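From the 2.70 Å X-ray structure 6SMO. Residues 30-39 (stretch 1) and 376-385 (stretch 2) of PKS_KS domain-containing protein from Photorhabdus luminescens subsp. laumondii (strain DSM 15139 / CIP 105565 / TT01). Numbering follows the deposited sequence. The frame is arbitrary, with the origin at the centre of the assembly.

Stretch 1 30-39: VVTGLGVVAP
Stretch 2 (376-385) AIESVALCLE

How do the backbones lie? Strand residues 30-37 cross helix 376-385 at -133°, running roughly against it, with the axes 8.7 Å apart at closest. The strand is extended, apart from Thr32 at phi/psi -107/-21; the helix stays near -65/-42, with bonds such as Val380 N to Ala376 O (2.8 Å). CA atoms pair Val36 with Ile377 (6.3 Å), Leu34 with Val380 (6.1 Å) and Val31 with Cys383 (7.6 Å).

What does the helix offer at Ile377? Ile377 (chi1 m, chi2 t) leaves the helix sideways, and its CG2 lies 4.1 Å from Val36 CG2 (Val36 chi1 p) and 4.0 Å from Ala38 CB. These are methyl-to-methyl van der Waals contacts between apolar groups; Val36 and Ala38 both have CB toward the helix.

Why is Val380 central? Its CB points toward the strand with chi1 t, so CG1 sits 4.0 Å from Val36 CB and 4.1 Å from Leu34 CB, while CG2 lies 3.9 Å from Gly35 O.

What does the helix bring to the strand at Cys383 and Leu384? Cys383 (m) points toward the strand, its SG 3.9 Å from Val31 CG2 (Val31 chi1 t). Leu34 (m, t) reaches in with CD1, 3.7 Å from Cys383 CB and 3.8 Å from CG of Leu384 (m, t). No hydrogen bond crosses; apolar packing joins the stretches, burying 408 Å² in total.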

# COMPACT_ATOMS: atom_id res chain seq x y z
N VAL B 30 17.38 15.29 -6.14
CA VAL B 30 18.59 14.52 -6.55
C VAL B 30 18.86 13.41 -5.53
O VAL B 30 18.58 13.61 -4.33
CB VAL B 30 19.82 15.43 -6.73
CG1 VAL B 30 19.71 16.27 -8.00
CG2 VAL B 30 20.07 16.31 -5.52
N VAL B 31 19.41 12.28 -6.00
CA VAL B 31 19.80 11.10 -5.18
C VAL B 31 21.27 11.27 -4.78
O VAL B 31 22.13 11.28 -5.69
CB VAL B 31 19.58 9.78 -5.94
CG1 VAL B 31 19.80 8.57 -5.05
CG2 VAL B 31 18.21 9.72 -6.59
N THR B 32 21.54 11.41 -3.48
CA THR B 32 22.90 11.68 -2.91
C THR B 32 23.47 10.43 -2.22
O THR B 32 24.70 10.39 -2.06
CB THR B 32 22.86 12.86 -1.94
OG1 THR B 32 21.79 12.64 -1.02
CG2 THR B 32 22.68 14.19 -2.64
N GLY B 33 22.62 9.47 -1.83
CA GLY B 33 23.03 8.25 -1.11
C GLY B 33 22.22 7.03 -1.53
O GLY B 33 21.01 7.18 -1.78
N LEU B 34 22.87 5.86 -1.59
CA LEU B 34 22.25 4.55 -1.92
C LEU B 34 22.61 3.53 -0.84
O LEU B 34 23.79 3.48 -0.43
CB LEU B 34 22.75 4.08 -3.29
CG LEU B 34 22.38 4.95 -4.48
CD1 LEU B 34 23.04 4.43 -5.75
CD2 LEU B 34 20.87 5.02 -4.67
N GLY B 35 21.63 2.74 -0.41
CA GLY B 35 21.80 1.57 0.48
C GLY B 35 20.88 0.44 0.05
O GLY B 35 19.69 0.71 -0.18
N VAL B 36 21.42 -0.78 -0.08
CA VAL B 36 20.67 -1.95 -0.63
C VAL B 36 21.08 -3.22 0.12
O VAL B 36 22.29 -3.42 0.37
CB VAL B 36 20.89 -2.09 -2.15
CG1 VAL B 36 22.36 -2.23 -2.52
CG2 VAL B 36 20.08 -3.22 -2.74
N VAL B 37 20.08 -4.03 0.49
CA VAL B 37 20.22 -5.45 0.95
C VAL B 37 19.42 -6.32 -0.03
O VAL B 37 18.19 -6.36 0.09
CB VAL B 37 19.71 -5.62 2.40
CG1 VAL B 37 19.83 -7.06 2.87
CG2 VAL B 37 20.42 -4.69 3.36
N ALA B 38 20.11 -6.95 -0.99
CA ALA B 38 19.50 -7.72 -2.10
C ALA B 38 20.11 -9.12 -2.17
O ALA B 38 21.21 -9.34 -1.67
CB ALA B 38 19.67 -6.98 -3.40
N PRO B 39 19.40 -10.10 -2.78
CA PRO B 39 19.96 -11.44 -2.99
C PRO B 39 21.19 -11.46 -3.90
O PRO B 39 22.00 -12.36 -3.75
CB PRO B 39 18.80 -12.22 -3.66
CG PRO B 39 17.56 -11.44 -3.27
CD PRO B 39 18.01 -10.00 -3.25
N ALA B 376 12.44 -0.34 -5.13
CA ALA B 376 13.52 0.39 -4.44
C ALA B 376 14.89 -0.17 -4.85
O ALA B 376 15.78 0.63 -5.17
CB ALA B 376 13.33 0.31 -2.94
N ILE B 377 15.04 -1.50 -4.86
CA ILE B 377 16.30 -2.21 -5.21
C ILE B 377 16.66 -1.89 -6.67
O ILE B 377 17.84 -1.61 -6.95
CB ILE B 377 16.19 -3.73 -4.96
CG1 ILE B 377 15.99 -4.05 -3.48
CG2 ILE B 377 17.41 -4.47 -5.52
CD1 ILE B 377 15.40 -5.42 -3.22
N GLU B 378 15.66 -1.91 -7.57
CA GLU B 378 15.81 -1.56 -9.01
C GLU B 378 16.10 -0.06 -9.15
O GLU B 378 16.83 0.31 -10.09
CB GLU B 378 14.56 -1.95 -9.80
CG GLU B 378 14.42 -3.44 -10.03
CD GLU B 378 13.04 -3.88 -10.47
OE1 GLU B 378 12.42 -3.17 -11.29
OE2 GLU B 378 12.58 -4.94 -9.99
N SER B 379 15.53 0.77 -8.27
CA SER B 379 15.76 2.24 -8.20
C SER B 379 17.20 2.53 -7.76
O SER B 379 17.78 3.50 -8.28
CB SER B 379 14.76 2.92 -7.31
OG SER B 379 13.52 3.11 -7.98
N VAL B 380 17.74 1.73 -6.84
CA VAL B 380 19.17 1.80 -6.40
C VAL B 380 20.06 1.41 -7.59
O VAL B 380 21.04 2.13 -7.86
CB VAL B 380 19.45 0.93 -5.16
CG1 VAL B 380 20.94 0.73 -4.92
CG2 VAL B 380 18.78 1.48 -3.92
N ALA B 381 19.73 0.30 -8.26
CA ALA B 381 20.43 -0.24 -9.45
C ALA B 381 20.40 0.79 -10.58
O ALA B 381 21.43 0.97 -11.26
CB ALA B 381 19.81 -1.55 -9.87
N LEU B 382 19.24 1.44 -10.78
CA LEU B 382 19.01 2.47 -11.82
C LEU B 382 19.96 3.66 -11.60
O LEU B 382 20.53 4.15 -12.60
CB LEU B 382 17.54 2.92 -11.77
CG LEU B 382 17.17 4.10 -12.66
CD1 LEU B 382 17.59 3.86 -14.10
CD2 LEU B 382 15.67 4.37 -12.59
N CYS B 383 20.11 4.10 -10.35
CA CYS B 383 20.99 5.24 -9.95
C CYS B 383 22.46 4.90 -10.25
O CYS B 383 23.17 5.78 -10.76
CB CYS B 383 20.80 5.59 -8.48
SG CYS B 383 19.17 6.28 -8.12
N LEU B 384 22.87 3.66 -9.96
CA LEU B 384 24.25 3.14 -10.23
C LEU B 384 24.49 3.04 -11.74
O LEU B 384 25.62 3.33 -12.17
CB LEU B 384 24.42 1.78 -9.55
CG LEU B 384 24.46 1.80 -8.02
CD1 LEU B 384 24.22 0.41 -7.45
CD2 LEU B 384 25.77 2.38 -7.52
N GLU B 385 23.46 2.64 -12.50
CA GLU B 385 23.52 2.47 -13.98
C GLU B 385 23.80 3.83 -14.64
O GLU B 385 24.68 3.88 -15.53
CB GLU B 385 22.23 1.87 -14.52
CG GLU B 385 22.16 0.36 -14.40
CD GLU B 385 20.85 -0.24 -14.87
OE1 GLU B 385 19.80 0.15 -14.33
OE2 GLU B 385 20.87 -1.09 -15.78